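Local coordinates for protein heme oxygenase (mycobilin-producing) (Mycobacterium tuberculosis, PDB 3HX9) that probably degrades heme oxidatively to mycobilin with release of the iron, and holds two stacked hemes in one active site, at residues P2-P12 against V83-V94. Residues are numbered along the deposited sequence; the frame is centred on the assembly and turned at random.
Sequences PVVKINAIEVP and VATGASLLEFEV. With HEM (protoporphyrin IX containing Fe), chain E.
Strands 3-9 and 87-94 pair antiparallel in the ferredoxin-like sheet of a dimeric alpha-beta barrel, as in other antibiotic biosynthesis monooxygenases, with Asn7, Leu89 and the loop 83-86 lining the heme pocket. Backbone hydrogen bonds run from Val94 N on Pro2 O to Thr85 N on Glu10 O; midway Ile6 N and Leu90 O bond at 2.8 Å, nearly straight at 172°. On the heme-facing side, Asn7 brings its amide to one of the two hemes: with CG anti to the backbone N (chi1 -156°), OD1 lies 3.2 Å from CHD of this heme, while ND2 passes 3.7 Å from Ala87 CB. Leu89 CD1 packs on its vinyl carbon CBC at 3.8 Å. Just before Thr85, Ala84 N donates to propionate O1A of this heme at 2.7 Å, and Val83 N to O2A of the same carboxylate at 3.1 Å. The opposite face is mostly apolar: Ile6 CD1 meets Phe92 CE2 at 4.0 Å and Ala8 CB touches Leu90 CD1, but Ser88 lies on it too. One water bridges Ala8 O, Glu10 OE1 and Ser88 OG. Strand 51-57 pairs with the far edge of 3-9, helix 60-68 packs on Lys5, Leu89 and Glu91, and residues 91-94 continue the sheet into a strand of the second subunit, whose Phe52 meets the Phe92 ring.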
loop_
_atom_site.group_PDB
_atom_site.type_symbol
_atom_site.label_atom_id
_atom_site.label_comp_id
_atom_site.label_asym_id
_atom_site.label_seq_id
_atom_site.Cartn_x
_atom_site.Cartn_y
_atom_site.Cartn_z
ATOM N N PRO A 2 -4.156 -0.157 13.408
ATOM C CA PRO A 2 -3.373 0.929 12.724
ATOM C C PRO A 2 -4.031 1.355 11.423
ATOM O O PRO A 2 -5.044 0.802 11.006
ATOM C CB PRO A 2 -2.028 0.290 12.426
ATOM C CG PRO A 2 -1.929 -0.822 13.483
ATOM C CD PRO A 2 -3.319 -1.333 13.670
ATOM N N VAL A 3 -3.520 2.435 10.863
ATOM C CA VAL A 3 -4.145 2.957 9.607
ATOM C C VAL A 3 -3.074 3.151 8.613
ATOM O O VAL A 3 -1.897 3.288 8.970
ATOM C CB VAL A 3 -4.916 4.293 9.809
ATOM C CG1 VAL A 3 -6.103 4.048 10.773
ATOM C CG2 VAL A 3 -3.997 5.440 10.408
ATOM N N VAL A 4 -3.485 3.272 7.353
ATOM C CA VAL A 4 -2.561 3.559 6.251
ATOM C C VAL A 4 -3.114 4.773 5.522
ATOM O O VAL A 4 -4.325 4.841 5.237
ATOM C CB VAL A 4 -2.517 2.336 5.265
ATOM C CG1 VAL A 4 -1.697 2.740 4.064
ATOM C CG2 VAL A 4 -1.760 1.207 5.877
ATOM N N LYS A 5 -2.252 5.753 5.305
ATOM C CA LYS A 5 -2.614 6.946 4.541
ATOM C C LYS A 5 -1.678 7.015 3.349
ATOM O O LYS A 5 -0.473 7.145 3.513
ATOM C CB LYS A 5 -2.428 8.153 5.438
ATOM C CG LYS A 5 -3.228 8.061 6.806
ATOM C CD LYS A 5 -4.802 8.079 6.536
ATOM C CE LYS A 5 -5.688 8.269 7.808
ATOM N NZ LYS A 5 -4.846 7.867 8.819
ATOM N N ILE A 6 -2.219 6.947 2.128
ATOM C CA ILE A 6 -1.342 6.867 0.988
ATOM C C ILE A 6 -1.534 8.193 0.227
ATOM O O ILE A 6 -2.708 8.501 -0.099
ATOM C CB ILE A 6 -1.832 5.734 0.043
ATOM C CG1 ILE A 6 -1.855 4.385 0.792
ATOM C CG2 ILE A 6 -0.895 5.678 -1.268
ATOM C CD1 ILE A 6 -1.942 3.129 -0.089
ATOM N N ASN A 7 -0.460 8.908 -0.026
ATOM C CA ASN A 7 -0.550 10.019 -0.995
ATOM C C ASN A 7 -0.239 9.462 -2.338
ATOM O O ASN A 7 0.897 9.042 -2.565
ATOM C CB ASN A 7 0.328 11.202 -0.601
ATOM C CG ASN A 7 -0.182 12.512 -1.213
ATOM O OD1 ASN A 7 0.628 13.310 -1.666
ATOM N ND2 ASN A 7 -1.473 12.714 -1.195
ATOM N N ALA A 8 -1.229 9.485 -3.257
ATOM C CA ALA A 8 -0.992 8.943 -4.583
ATOM C C ALA A 8 -0.708 10.137 -5.472
ATOM O O ALA A 8 -1.630 10.898 -5.783
ATOM C CB ALA A 8 -2.202 8.067 -5.107
ATOM N N ILE A 9 0.542 10.294 -5.879
ATOM C CA ILE A 9 1.036 11.565 -6.465
ATOM C C ILE A 9 1.319 11.395 -7.943
ATOM O O ILE A 9 1.844 10.374 -8.405
ATOM C CB ILE A 9 2.223 12.123 -5.724
ATOM C CG1 ILE A 9 3.336 11.060 -5.597
ATOM C CG2 ILE A 9 1.735 12.543 -4.393
ATOM C CD1 ILE A 9 4.636 11.615 -4.989
ATOM N N GLU A 10 0.786 12.335 -8.693
ATOM C CA GLU A 10 0.951 12.335 -10.156
ATOM C C GLU A 10 2.298 12.935 -10.502
ATOM O O GLU A 10 2.585 14.057 -10.153
ATOM C CB GLU A 10 -0.198 13.152 -10.785
ATOM C CG GLU A 10 -1.547 12.373 -10.799
ATOM C CD GLU A 10 -2.804 13.274 -10.599
ATOM O OE1 GLU A 10 -3.731 12.913 -9.804
ATOM O OE2 GLU A 10 -2.862 14.366 -11.226
ATOM N N VAL A 11 3.155 12.182 -11.167
ATOM C CA VAL A 11 4.512 12.606 -11.394
ATOM C C VAL A 11 4.724 12.557 -12.881
ATOM O O VAL A 11 4.534 11.534 -13.449
ATOM C CB VAL A 11 5.503 11.599 -10.759
ATOM C CG1 VAL A 11 6.904 12.008 -11.055
ATOM C CG2 VAL A 11 5.325 11.646 -9.267
ATOM N N PRO A 12 5.147 13.651 -13.504
ATOM C CA PRO A 12 5.299 13.610 -14.989
ATOM C C PRO A 12 6.291 12.545 -15.424
ATOM O O PRO A 12 7.276 12.278 -14.746
ATOM C CB PRO A 12 5.937 14.986 -15.295
ATOM C CG PRO A 12 5.323 15.872 -14.298
ATOM C CD PRO A 12 5.270 15.020 -12.999
ATOM N N VAL A 83 7.443 18.915 -8.358
ATOM C CA VAL A 83 7.423 18.310 -9.695
ATOM C C VAL A 83 6.086 17.591 -9.935
ATOM O O VAL A 83 5.591 17.550 -11.068
ATOM C CB VAL A 83 8.641 17.417 -10.024
ATOM C CG1 VAL A 83 9.943 18.265 -10.098
ATOM C CG2 VAL A 83 8.787 16.298 -9.014
ATOM N N ALA A 84 5.469 17.109 -8.852
ATOM C CA ALA A 84 4.150 16.503 -8.962
ATOM C C ALA A 84 3.045 17.410 -9.514
ATOM O O ALA A 84 3.038 18.611 -9.308
ATOM C CB ALA A 84 3.726 15.857 -7.622
ATOM N N THR A 85 2.108 16.838 -10.221
ATOM C CA THR A 85 1.022 17.631 -10.803
ATOM C C THR A 85 -0.351 17.316 -10.241
ATOM O O THR A 85 -1.399 17.635 -10.843
ATOM C CB THR A 85 1.026 17.451 -12.336
ATOM O OG1 THR A 85 0.946 16.067 -12.656
ATOM C CG2 THR A 85 2.356 17.978 -12.924
ATOM N N GLY A 86 -0.381 16.680 -9.079
ATOM C CA GLY A 86 -1.654 16.450 -8.415
ATOM C C GLY A 86 -1.401 15.344 -7.383
ATOM O O GLY A 86 -0.341 14.662 -7.438
ATOM N N ALA A 87 -2.345 15.183 -6.478
ATOM C CA ALA A 87 -2.221 14.119 -5.473
ATOM C C ALA A 87 -3.634 13.744 -5.016
ATOM O O ALA A 87 -4.577 14.599 -5.006
ATOM C CB ALA A 87 -1.413 14.653 -4.320
ATOM N N SER A 88 -3.776 12.511 -4.543
ATOM C CA SER A 88 -5.033 12.045 -3.971
ATOM C C SER A 88 -4.640 11.308 -2.700
ATOM O O SER A 88 -3.853 10.397 -2.780
ATOM C CB SER A 88 -5.728 11.040 -4.888
ATOM O OG SER A 88 -6.131 11.713 -6.111
ATOM N N LEU A 89 -5.256 11.663 -1.585
ATOM C CA LEU A 89 -5.010 10.926 -0.296
ATOM C C LEU A 89 -5.971 9.795 -0.250
ATOM O O LEU A 89 -7.238 10.018 -0.291
ATOM C CB LEU A 89 -5.364 11.875 0.873
ATOM C CG LEU A 89 -5.151 11.350 2.298
ATOM C CD1 LEU A 89 -3.762 10.807 2.501
ATOM C CD2 LEU A 89 -5.417 12.505 3.225
ATOM N N LEU A 90 -5.459 8.560 -0.112
ATOM C CA LEU A 90 -6.253 7.384 -0.034
ATOM C C LEU A 90 -6.099 6.894 1.400
ATOM O O LEU A 90 -4.964 6.724 1.859
ATOM C CB LEU A 90 -5.774 6.269 -1.023
ATOM C CG LEU A 90 -5.366 6.807 -2.392
ATOM C CD1 LEU A 90 -4.772 5.702 -3.248
ATOM C CD2 LEU A 90 -6.553 7.509 -3.121
ATOM N N GLU A 91 -7.235 6.688 2.090
ATOM C CA GLU A 91 -7.165 6.374 3.524
ATOM C C GLU A 91 -7.814 5.071 3.894
ATOM O O GLU A 91 -8.916 4.746 3.467
ATOM C CB GLU A 91 -7.845 7.479 4.361
ATOM C CG GLU A 91 -7.411 8.900 3.921
ATOM C CD GLU A 91 -8.002 9.982 4.820
ATOM O OE1 GLU A 91 -8.053 9.834 6.073
ATOM O OE2 GLU A 91 -8.365 11.033 4.257
ATOM N N PHE A 92 -7.109 4.301 4.729
ATOM C CA PHE A 92 -7.557 2.952 4.967
ATOM C C PHE A 92 -7.350 2.607 6.438
ATOM O O PHE A 92 -6.546 3.218 7.104
ATOM C CB PHE A 92 -6.707 1.885 4.230
ATOM C CG PHE A 92 -6.719 2.024 2.748
ATOM C CD1 PHE A 92 -7.625 1.271 1.994
ATOM C CD2 PHE A 92 -5.832 2.892 2.119
ATOM C CE1 PHE A 92 -7.636 1.395 0.538
ATOM C CE2 PHE A 92 -5.835 3.010 0.659
ATOM C CZ PHE A 92 -6.754 2.273 -0.078
ATOM N N GLU A 93 -8.038 1.567 6.862
ATOM C CA GLU A 93 -7.794 0.943 8.189
ATOM C C GLU A 93 -7.191 -0.442 7.970
ATOM O O GLU A 93 -7.560 -1.181 7.069
ATOM C CB GLU A 93 -9.096 0.832 8.998
ATOM C CG GLU A 93 -9.606 2.161 9.625
ATOM C CD GLU A 93 -11.137 2.152 9.989
ATOM O OE1 GLU A 93 -11.826 1.135 9.744
ATOM O OE2 GLU A 93 -11.643 3.201 10.490
ATOM N N VAL A 94 -6.226 -0.832 8.785
ATOM C CA VAL A 94 -5.613 -2.142 8.597
ATOM C C VAL A 94 -6.501 -3.224 9.264
ATOM O O VAL A 94 -6.817 -3.156 10.472
ATOM C CB VAL A 94 -4.198 -2.179 9.210
ATOM C CG1 VAL A 94 -3.591 -3.557 9.035
ATOM C CG2 VAL A 94 -3.311 -1.147 8.586
HETATM C CHA HEM E . 4.460 16.838 -1.949
HETATM C CHB HEM E . 7.452 14.407 1.021
HETATM C CHC HEM E . 3.584 12.303 3.105
HETATM C CHD HEM E . 0.693 15.399 0.739
HETATM C C1A HEM E . 5.580 16.294 -1.355
HETATM C C2A HEM E . 6.925 16.512 -1.835
HETATM C C3A HEM E . 7.747 15.863 -1.011
HETATM C C4A HEM E . 6.970 15.188 -0.030
HETATM C CMA HEM E . 9.272 15.733 -1.094
HETATM C CAA HEM E . 7.287 17.372 -3.080
HETATM C CBA HEM E . 7.178 16.493 -4.337
HETATM C CGA HEM E . 7.557 17.166 -5.647
HETATM O O1A HEM E . 6.692 17.260 -6.497
HETATM O O2A HEM E . 8.698 17.599 -5.838
HETATM C C1B HEM E . 6.641 13.632 1.809
HETATM C C2B HEM E . 7.142 12.662 2.769
HETATM C C3B HEM E . 6.065 12.065 3.345
HETATM C C4B HEM E . 4.859 12.628 2.752
HETATM C CMB HEM E . 8.614 12.374 3.102
HETATM C CAB HEM E . 6.170 10.943 4.375
HETATM C CBB HEM E . 5.249 10.708 5.302
HETATM C C1C HEM E . 2.475 12.974 2.656
HETATM C C2C HEM E . 1.114 12.646 2.998
HETATM C C3C HEM E . 0.371 13.508 2.285
HETATM C C4C HEM E . 1.194 14.387 1.534
HETATM C CMC HEM E . 0.607 11.459 3.842
HETATM C CAC HEM E . -1.147 13.580 2.278
HETATM C CBC HEM E . -1.728 13.822 3.457
HETATM C C1D HEM E . 1.423 16.060 -0.210
HETATM C C2D HEM E . 0.839 16.936 -1.179
HETATM C C3D HEM E . 2.012 17.387 -2.030
HETATM C C4D HEM E . 3.182 16.710 -1.491
HETATM C CMD HEM E . -0.673 17.301 -1.258
HETATM C CAD HEM E . 1.945 18.334 -3.236
HETATM C CBD HEM E . 1.702 17.404 -4.438
HETATM C CGD HEM E . 1.388 18.267 -5.670
HETATM O O1D HEM E . 1.729 19.453 -5.672
HETATM O O2D HEM E . 0.705 17.853 -6.632
HETATM N NA HEM E . 5.627 15.454 -0.232
HETATM N NB HEM E . 5.278 13.596 1.837
HETATM N NC HEM E . 2.511 14.062 1.781
HETATM N ND HEM E . 2.775 15.911 -0.460
HETATM FE FE HEM E . 4.015 14.548 0.476
HETATM O O HOH W 1 -6.512 -1.604 12.713
HETATM O O HOH W 2 -3.758 11.361 -7.599
#